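Local coordinates for Endoglucanase(Endo-1,4-beta-glucanase)protein (PDB 6R2J) that probably hydrolyses internal beta-1,4-glycosidic bonds of cellulose, as a family 5 endoglucanase, and holds cellobiose in this crystal, at residues Ser19-Ala24 / Ile55-Ile60; Leu96-Tyr101 / Ser121-Leu126. One frame throughout, in Å; residues are numbered along the deposited sequence.

How the contacts relate
From the N terminus the chain runs through strand 14-18, drops into the loop holding 19-24, forms helix 41-49 and returns along strand 54-59; contact 1 closes this first excursion by setting the loop against the end of the second strand. Contact 2 opens only afterwards: the end of strand 93-98 and the turn after it form 96-101, and helix 116-130 comes back to pack on the strand through 121-126. The two contacts therefore follow in series, neither nesting nor crossing. They meet because strands 54-59 and 93-98 are neighbours in the parallel barrel: F59 N lies 2.8 Å from D97 O and F59 O 2.6 Å from H99 N, both probable hydrogen bonds.

Contact 1 (Ser19-Ala24 / Ile55-Ile60); sequences SGAGFA and IRFPFI
The ring of F57 meets the loop 19-24 on several sides: the carbonyl oxygen of S19 lies at its edge, near the ring plane and 3.6 Å from CE1, while a bridging water sits over one face, displaced toward the rim. A21 CB approaches obliquely, touching CE2 and CZ. This is a TIM barrel, and the loop following its first strand here lies across the C-terminal end of the second. In F57, CG stands anti to the backbone N (chi1 -171°), and the far part of the ring, CE1, CE2 and CZ, meets the loop; Y38 and P39 also pack on it. A second flat group, F59, has F57 O in plane at its edge, and a third, F23, carries G20 CA 3.4 Å above one face, toward the rim.

A cis peptide bond joins S19 to G20, and a type I turn from G20 to F23 follows, closed by F23 N bonding to G20 O. A beta carbon on G20 would run into F23 CE1. The turn directs A21 CB at the strand, where it lies 3.4 Å from P58 O, in van der Waals contact.

No direct hydrogen bond crosses between the segments; two waters do that work. The one over F57 accepts from A21 N and donates to P58 O at 2.7 Å, which gives the carbonyl of P58 a partner under the loop. R63 also bonds to A21 O. G22 CA rests 4.0 Å from I60 CG2, and nearby the second water donates to A21 O at 2.8 Å and accepts from I60 N at 3.1 Å.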
ATOM      1  N   SER A  19      -9.303  -5.081  -2.392  1.00  7.67           N
ATOM      2  CA  SER A  19     -10.025  -4.488  -3.502  1.00  8.76           C
ATOM      3  C   SER A  19     -11.337  -3.884  -2.994  1.00  8.92           C
ATOM      4  O   SER A  19     -11.789  -4.195  -1.875  1.00  9.19           O
ATOM      5  CB  SER A  19     -10.238  -5.535  -4.602  1.00  9.12           C
ATOM      6  OG  SER A  19     -10.834  -6.651  -4.036  1.00  9.90           O
ATOM      7  N   GLY A  20     -12.010  -3.078  -3.859  1.00  7.49           N
ATOM      8  CA  GLY A  20     -11.642  -2.848  -5.266  1.00  6.36           C
ATOM      9  C   GLY A  20     -12.068  -1.446  -5.652  1.00  7.87           C
ATOM     10  O   GLY A  20     -12.565  -1.228  -6.727  1.00  8.84           O
ATOM     11  N   ALA A  21     -11.868  -0.468  -4.757  1.00  9.28           N
ATOM     12  CA  ALA A  21     -12.329   0.915  -4.925  1.00  8.62           C
ATOM     13  C   ALA A  21     -11.511   1.704  -5.945  1.00  7.32           C
ATOM     14  O   ALA A  21     -11.942   2.794  -6.349  1.00  7.43           O
ATOM     15  CB  ALA A  21     -12.303   1.637  -3.564  1.00  9.50           C
ATOM     16  N   GLY A  22     -10.354   1.186  -6.347  1.00  6.89           N
ATOM     17  CA  GLY A  22      -9.564   1.765  -7.397  1.00  7.98           C
ATOM     18  C   GLY A  22      -9.661   1.059  -8.721  1.00  8.91           C
ATOM     19  O   GLY A  22      -8.895   1.390  -9.631  1.00  9.98           O
ATOM     20  N   PHE A  23     -10.562   0.099  -8.855  1.00  9.76           N
ATOM     21  CA  PHE A  23     -10.735  -0.640 -10.093  1.00 11.09           C
ATOM     22  C   PHE A  23     -11.220   0.274 -11.224  1.00 10.55           C
ATOM     23  O   PHE A  23     -11.946   1.253 -11.001  1.00  9.32           O
ATOM     24  CB  PHE A  23     -11.819  -1.706  -9.860  1.00 12.56           C
ATOM     25  CG  PHE A  23     -11.329  -3.012  -9.261  1.00 11.59           C
ATOM     26  CD1 PHE A  23     -10.219  -3.058  -8.422  1.00 12.21           C
ATOM     27  CD2 PHE A  23     -11.995  -4.203  -9.560  1.00 10.63           C
ATOM     28  CE1 PHE A  23      -9.782  -4.276  -7.894  1.00 12.64           C
ATOM     29  CE2 PHE A  23     -11.553  -5.418  -9.077  1.00 10.87           C
ATOM     30  CZ  PHE A  23     -10.449  -5.472  -8.228  1.00 10.90           C
ATOM     31  N   ALA A  24     -10.855  -0.108 -12.449  1.00 11.65           N
ATOM     32  CA  ALA A  24     -11.308   0.559 -13.674  1.00 10.73           C
ATOM     33  C   ALA A  24     -11.109   2.072 -13.557  1.00 10.17           C
ATOM     34  O   ALA A  24     -12.056   2.845 -13.736  1.00 10.60           O
ATOM     35  CB  ALA A  24     -12.750   0.205 -13.982  1.00  9.37           C
ATOM     36  N   ILE A  55      -4.095  -3.991   6.652  1.00  8.90           N
ATOM     37  CA  ILE A  55      -4.792  -3.862   5.386  1.00  9.35           C
ATOM     38  C   ILE A  55      -4.331  -2.572   4.712  1.00  8.24           C
ATOM     39  O   ILE A  55      -4.305  -1.506   5.334  1.00  7.29           O
ATOM     40  CB  ILE A  55      -6.318  -3.817   5.588  1.00 10.03           C
ATOM     41  CG1 ILE A  55      -6.788  -5.070   6.331  1.00 12.36           C
ATOM     42  CG2 ILE A  55      -7.033  -3.633   4.244  1.00 10.01           C
ATOM     43  CD1 ILE A  55      -6.828  -6.307   5.480  1.00 15.22           C
ATOM     44  N   ARG A  56      -3.972  -2.676   3.436  1.00  8.45           N
ATOM     45  CA  ARG A  56      -3.757  -1.521   2.580  1.00  8.80           C
ATOM     46  C   ARG A  56      -4.957  -1.417   1.650  1.00  7.93           C
ATOM     47  O   ARG A  56      -5.326  -2.397   0.991  1.00  6.91           O
ATOM     48  CB  ARG A  56      -2.456  -1.629   1.776  1.00  9.34           C
ATOM     49  CG  ARG A  56      -2.260  -0.427   0.787  1.00  8.92           C
ATOM     50  CD  ARG A  56      -0.871  -0.509   0.248  1.00  8.15           C
ATOM     51  NE  ARG A  56      -0.414   0.526  -0.681  1.00  7.39           N
ATOM     52  CZ  ARG A  56      -0.384   0.412  -2.002  1.00  6.67           C
ATOM     53  NH1 ARG A  56      -0.856  -0.674  -2.605  1.00  6.90           N
ATOM     54  NH2 ARG A  56       0.156   1.383  -2.722  1.00  6.05           N
ATOM     55  N   PHE A  57      -5.582  -0.251   1.607  1.00  7.74           N
ATOM     56  CA  PHE A  57      -6.828  -0.116   0.859  1.00  6.65           C
ATOM     57  C   PHE A  57      -6.755   0.971  -0.201  1.00  6.96           C
ATOM     58  O   PHE A  57      -6.896   2.165   0.126  1.00  6.70           O
ATOM     59  CB  PHE A  57      -8.001   0.141   1.799  1.00  5.07           C
ATOM     60  CG  PHE A  57      -9.320   0.061   1.104  1.00  4.37           C
ATOM     61  CD1 PHE A  57      -9.841  -1.176   0.758  1.00  5.82           C
ATOM     62  CD2 PHE A  57     -10.003   1.199   0.730  1.00  6.04           C
ATOM     63  CE1 PHE A  57     -11.059  -1.301   0.089  1.00  7.09           C
ATOM     64  CE2 PHE A  57     -11.216   1.083   0.020  1.00  8.10           C
ATOM     65  CZ  PHE A  57     -11.746  -0.166  -0.274  1.00  8.05           C
ATOM     66  N   PRO A  58      -6.574   0.607  -1.485  1.00  8.17           N
ATOM     67  CA  PRO A  58      -6.569   1.621  -2.556  1.00  9.26           C
ATOM     68  C   PRO A  58      -7.948   2.243  -2.827  1.00  7.46           C
ATOM     69  O   PRO A  58      -8.989   1.570  -2.816  1.00  7.33           O
ATOM     70  CB  PRO A  58      -6.045   0.856  -3.787  1.00  9.78           C
ATOM     71  CG  PRO A  58      -5.370  -0.391  -3.229  1.00  8.67           C
ATOM     72  CD  PRO A  58      -6.128  -0.727  -1.964  1.00  7.84           C
ATOM     73  N   PHE A  59      -7.926   3.548  -3.097  1.00  7.46           N
ATOM     74  CA  PHE A  59      -9.042   4.324  -3.601  1.00  6.12           C
ATOM     75  C   PHE A  59      -8.424   5.319  -4.578  1.00  8.34           C
ATOM     76  O   PHE A  59      -7.185   5.482  -4.650  1.00  8.31           O
ATOM     77  CB  PHE A  59      -9.795   4.939  -2.426  1.00  5.23           C
ATOM     78  CG  PHE A  59      -9.056   6.064  -1.790  1.00  6.28           C
ATOM     79  CD1 PHE A  59      -8.058   5.810  -0.874  1.00  6.25           C
ATOM     80  CD2 PHE A  59      -9.298   7.383  -2.184  1.00  6.70           C
ATOM     81  CE1 PHE A  59      -7.342   6.854  -0.307  1.00  7.14           C
ATOM     82  CE2 PHE A  59      -8.592   8.425  -1.652  1.00  6.92           C
ATOM     83  CZ  PHE A  59      -7.625   8.173  -0.691  1.00  7.97           C
ATOM     84  N   ILE A  60      -9.275   5.994  -5.358  1.00  8.12           N
ATOM     85  CA  ILE A  60      -8.766   7.022  -6.257  1.00  8.31           C
ATOM     86  C   ILE A  60      -9.319   8.399  -5.909  1.00  7.63           C
ATOM     87  O   ILE A  60     -10.465   8.558  -5.471  1.00  8.53           O
ATOM     88  CB  ILE A  60      -8.895   6.685  -7.764  1.00  8.41           C
ATOM     89  CG1 ILE A  60     -10.362   6.521  -8.171  1.00  9.00           C
ATOM     90  CG2 ILE A  60      -8.037   5.412  -8.089  1.00  8.80           C
ATOM     91  CD1 ILE A  60     -10.540   6.318  -9.666  1.00  9.04           C
TER
HETATM   92  O   HOH W   1      -9.468  -1.035  -2.964  1.00  6.06           O
HETATM   93  O   HOH W   2     -12.207   5.176  -5.000  1.00  7.70           O

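Contact 2 (Leu96-Tyr101 / Ser121-Leu126); sequences LDMHNY and SVWRKL
Strand 96-98 and helix 121-126 run nearly antiparallel, 161° between their directions, with axes 12.2 Å apart at closest approach. M98 spans much of that gap. Its chain reaches out extended, then bends at the last torsion (chi3 -66°), which lays CE over one face of the W123 indole, 3.5 Å above the plane and toward the rim. M98 CE lies 3.6 Å from W123 NE1, and M98 SD 4.6 Å from the centroid of the five-membered ring of W123, an oblique Met-aromatic contact. Nearer the backbone, M98 CB touches W123 CZ2 at 3.8 Å, and the two side chains slide past each other in opposite directions.

Such packing of a strand's outward side chains against a helix of the outer layer belongs to the beta/alpha barrel. L126 CD1 sits on the same indole face as M98 CE and 3.9 Å from it, while V122 CG1 meets that methyl at 4.0 Å. W123 NE1 donates to I141 O, which helps to fix the ring's rotation. An alanine at W123 would probably leave I141 O without its donor and open a gap beneath the methyls of M98 and L126.

D97, between L96 and M98, points away from the helix; its OD2 accepts from H99 ND1 at 2.6 Å through the syn lone pair, the donor tilted out of the imidazole plane.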
ATOM      1  N   LEU A  96      -5.020   3.765   4.086  1.00  7.83           N
ATOM      2  CA  LEU A  96      -5.733   4.330   2.950  1.00  7.84           C
ATOM      3  C   LEU A  96      -4.743   4.789   1.884  1.00  6.87           C
ATOM      4  O   LEU A  96      -3.853   5.596   2.152  1.00  7.24           O
ATOM      5  CB  LEU A  96      -6.621   5.493   3.378  1.00  7.91           C
ATOM      6  CG  LEU A  96      -7.768   5.069   4.300  1.00 10.74           C
ATOM      7  CD1 LEU A  96      -8.611   6.296   4.606  1.00 12.71           C
ATOM      8  CD2 LEU A  96      -8.618   3.973   3.709  1.00 10.55           C
ATOM      9  N   ASP A  97      -4.902   4.282   0.666  1.00  7.38           N
ATOM     10  CA  ASP A  97      -3.920   4.467  -0.396  1.00  7.11           C
ATOM     11  C   ASP A  97      -4.603   5.221  -1.516  1.00  7.72           C
ATOM     12  O   ASP A  97      -5.499   4.669  -2.171  1.00  8.71           O
ATOM     13  CB  ASP A  97      -3.452   3.089  -0.871  1.00  7.77           C
ATOM     14  CG  ASP A  97      -2.964   3.070  -2.323  1.00  7.27           C
ATOM     15  OD1 ASP A  97      -2.372   4.101  -2.804  1.00  6.52           O
ATOM     16  OD2 ASP A  97      -3.285   1.998  -2.963  1.00  5.98           O
ATOM     17  N   MET A  98      -4.181   6.470  -1.753  1.00  6.88           N
ATOM     18  CA  MET A  98      -4.656   7.231  -2.910  1.00  5.95           C
ATOM     19  C   MET A  98      -3.918   6.693  -4.139  1.00  6.55           C
ATOM     20  O   MET A  98      -2.756   7.023  -4.392  1.00  7.16           O
ATOM     21  CB  MET A  98      -4.435   8.729  -2.736  1.00  5.84           C
ATOM     22  CG  MET A  98      -4.815   9.524  -3.974  1.00  7.79           C
ATOM     23  SD  MET A  98      -4.783  11.330  -3.772  1.00  8.40           S
ATOM     24  CE  MET A  98      -6.095  11.655  -2.589  1.00  8.29           C
ATOM     25  N   HIS A  99      -4.600   5.855  -4.904  1.00  7.60           N
ATOM     26  CA  HIS A  99      -3.973   4.964  -5.882  1.00  8.30           C
ATOM     27  C   HIS A  99      -3.865   5.658  -7.249  1.00  6.56           C
ATOM     28  O   HIS A  99      -4.382   5.181  -8.276  1.00  6.12           O
ATOM     29  CB  HIS A  99      -4.835   3.717  -5.965  1.00  6.87           C
ATOM     30  CG  HIS A  99      -4.109   2.476  -6.373  1.00  7.60           C
ATOM     31  ND1 HIS A  99      -3.162   1.874  -5.577  1.00  6.52           N
ATOM     32  CD2 HIS A  99      -4.228   1.695  -7.474  1.00  8.54           C
ATOM     33  CE1 HIS A  99      -2.720   0.783  -6.178  1.00  7.82           C
ATOM     34  NE2 HIS A  99      -3.357   0.646  -7.326  1.00  8.19           N
ATOM     35  N   ASN A 100      -3.121   6.782  -7.263  1.00  7.35           N
ATOM     36  CA  ASN A 100      -3.245   7.725  -8.363  1.00  5.90           C
ATOM     37  C   ASN A 100      -2.025   7.971  -9.254  1.00  6.42           C
ATOM     38  O   ASN A 100      -2.131   8.777 -10.187  1.00  6.62           O
ATOM     39  CB  ASN A 100      -3.776   9.071  -7.847  1.00  6.11           C
ATOM     40  CG  ASN A 100      -5.285   9.171  -7.922  1.00  5.71           C
ATOM     41  OD1 ASN A 100      -5.981   8.594  -7.130  1.00  6.09           O
ATOM     42  ND2 ASN A 100      -5.787   9.893  -8.906  1.00  7.62           N
ATOM     43  N   TYR A 101      -0.889   7.334  -9.020  1.00  6.77           N
ATOM     44  CA  TYR A 101       0.200   7.328 -10.007  1.00  7.11           C
ATOM     45  C   TYR A 101       0.751   8.720 -10.329  1.00  7.17           C
ATOM     46  O   TYR A 101       1.233   8.960 -11.439  1.00  7.62           O
ATOM     47  CB  TYR A 101      -0.260   6.653 -11.309  1.00  7.83           C
ATOM     48  CG  TYR A 101      -0.739   5.235 -11.118  1.00  7.56           C
ATOM     49  CD1 TYR A 101       0.151   4.198 -10.990  1.00  7.75           C
ATOM     50  CD2 TYR A 101      -2.073   4.952 -11.036  1.00  7.97           C
ATOM     51  CE1 TYR A 101      -0.292   2.916 -10.782  1.00  7.23           C
ATOM     52  CE2 TYR A 101      -2.520   3.668 -10.822  1.00  7.65           C
ATOM     53  CZ  TYR A 101      -1.630   2.649 -10.690  1.00  6.53           C
ATOM     54  OH  TYR A 101      -2.111   1.370 -10.489  1.00  8.18           O
ATOM     55  N   SER A 121      -4.989  20.205  -0.374  1.00 11.62           N
ATOM     56  CA  SER A 121      -6.327  20.433   0.179  1.00 14.19           C
ATOM     57  C   SER A 121      -7.099  19.128   0.305  1.00 14.33           C
ATOM     58  O   SER A 121      -7.729  18.866   1.335  1.00 15.82           O
ATOM     59  CB  SER A 121      -7.115  21.421  -0.686  1.00 17.00           C
ATOM     60  OG  SER A 121      -8.489  21.372  -0.356  1.00 19.14           O
ATOM     61  N   VAL A 122      -7.059  18.291  -0.742  1.00 13.72           N
ATOM     62  CA  VAL A 122      -7.808  17.044  -0.712  1.00 10.81           C
ATOM     63  C   VAL A 122      -7.319  16.182   0.440  1.00 10.10           C
ATOM     64  O   VAL A 122      -8.116  15.540   1.121  1.00 10.17           O
ATOM     65  CB  VAL A 122      -7.864  16.330  -2.086  1.00 10.61           C
ATOM     66  CG1 VAL A 122      -6.578  15.663  -2.438  1.00  9.47           C
ATOM     67  CG2 VAL A 122      -9.052  15.368  -2.068  1.00 12.54           C
ATOM     68  N   TRP A 123      -6.003  16.199   0.718  1.00 11.16           N
ATOM     69  CA  TRP A 123      -5.492  15.395   1.825  1.00 11.84           C
ATOM     70  C   TRP A 123      -5.838  16.039   3.163  1.00 13.28           C
ATOM     71  O   TRP A 123      -6.224  15.356   4.120  1.00 12.87           O
ATOM     72  CB  TRP A 123      -3.990  15.129   1.657  1.00 11.45           C
ATOM     73  CG  TRP A 123      -3.780  13.778   1.011  1.00 11.05           C
ATOM     74  CD1 TRP A 123      -3.155  13.496  -0.191  1.00 10.54           C
ATOM     75  CD2 TRP A 123      -4.235  12.527   1.523  1.00 10.34           C
ATOM     76  NE1 TRP A 123      -3.213  12.139  -0.448  1.00 10.56           N
ATOM     77  CE2 TRP A 123      -3.867  11.523   0.584  1.00  9.95           C
ATOM     78  CE3 TRP A 123      -4.935  12.150   2.671  1.00 10.63           C
ATOM     79  CZ2 TRP A 123      -4.161  10.172   0.782  1.00 10.37           C
ATOM     80  CZ3 TRP A 123      -5.222  10.785   2.860  1.00  9.84           C
ATOM     81  CH2 TRP A 123      -4.818   9.821   1.925  1.00 10.11           C
ATOM     82  N   ARG A 124      -5.740  17.362   3.228  1.00 14.71           N
ATOM     83  CA  ARG A 124      -6.228  18.050   4.409  1.00 14.08           C
ATOM     84  C   ARG A 124      -7.692  17.713   4.649  1.00 12.86           C
ATOM     85  O   ARG A 124      -8.086  17.380   5.771  1.00 12.38           O
ATOM     86  CB  ARG A 124      -6.014  19.554   4.257  1.00 15.59           C
ATOM     87  CG  ARG A 124      -6.128  20.269   5.604  1.00 18.26           C
ATOM     88  CD  ARG A 124      -6.063  21.782   5.477  1.00 20.61           C
ATOM     89  NE  ARG A 124      -4.837  22.266   4.845  1.00 21.52           N
ATOM     90  CZ  ARG A 124      -4.756  22.665   3.583  1.00 20.49           C
ATOM     91  NH1 ARG A 124      -5.825  22.636   2.810  1.00 20.44           N
ATOM     92  NH2 ARG A 124      -3.611  23.094   3.094  1.00 18.87           N
ATOM     93  N   LYS A 125      -8.512  17.789   3.605  1.00 13.44           N
ATOM     94  CA  LYS A 125      -9.931  17.491   3.759  1.00 13.46           C
ATOM     95  C   LYS A 125     -10.150  16.035   4.128  1.00 11.71           C
ATOM     96  O   LYS A 125     -10.983  15.744   4.988  1.00 12.46           O
ATOM     97  CB  LYS A 125     -10.706  17.838   2.488  1.00 14.25           C
ATOM     98  CG  LYS A 125     -11.175  19.274   2.394  1.00 14.81           C
ATOM     99  CD  LYS A 125     -12.103  19.398   1.218  1.00 16.81           C
ATOM    100  CE  LYS A 125     -12.670  20.792   1.071  1.00 19.52           C
ATOM    101  NZ  LYS A 125     -11.785  21.609   0.202  1.00 22.65           N
ATOM    102  N   LEU A 126      -9.441  15.101   3.477  1.00 10.54           N
ATOM    103  CA  LEU A 126      -9.573  13.690   3.849  1.00 11.34           C
ATOM    104  C   LEU A 126      -9.132  13.438   5.294  1.00 12.17           C
ATOM    105  O   LEU A 126      -9.782  12.679   6.031  1.00 13.94           O
ATOM    106  CB  LEU A 126      -8.768  12.808   2.894  1.00 12.33           C
ATOM    107  CG  LEU A 126      -9.272  12.686   1.455  1.00 10.17           C
ATOM    108  CD1 LEU A 126      -8.271  11.959   0.598  1.00  9.60           C
ATOM    109  CD2 LEU A 126     -10.614  11.987   1.469  1.00 11.51           C
TER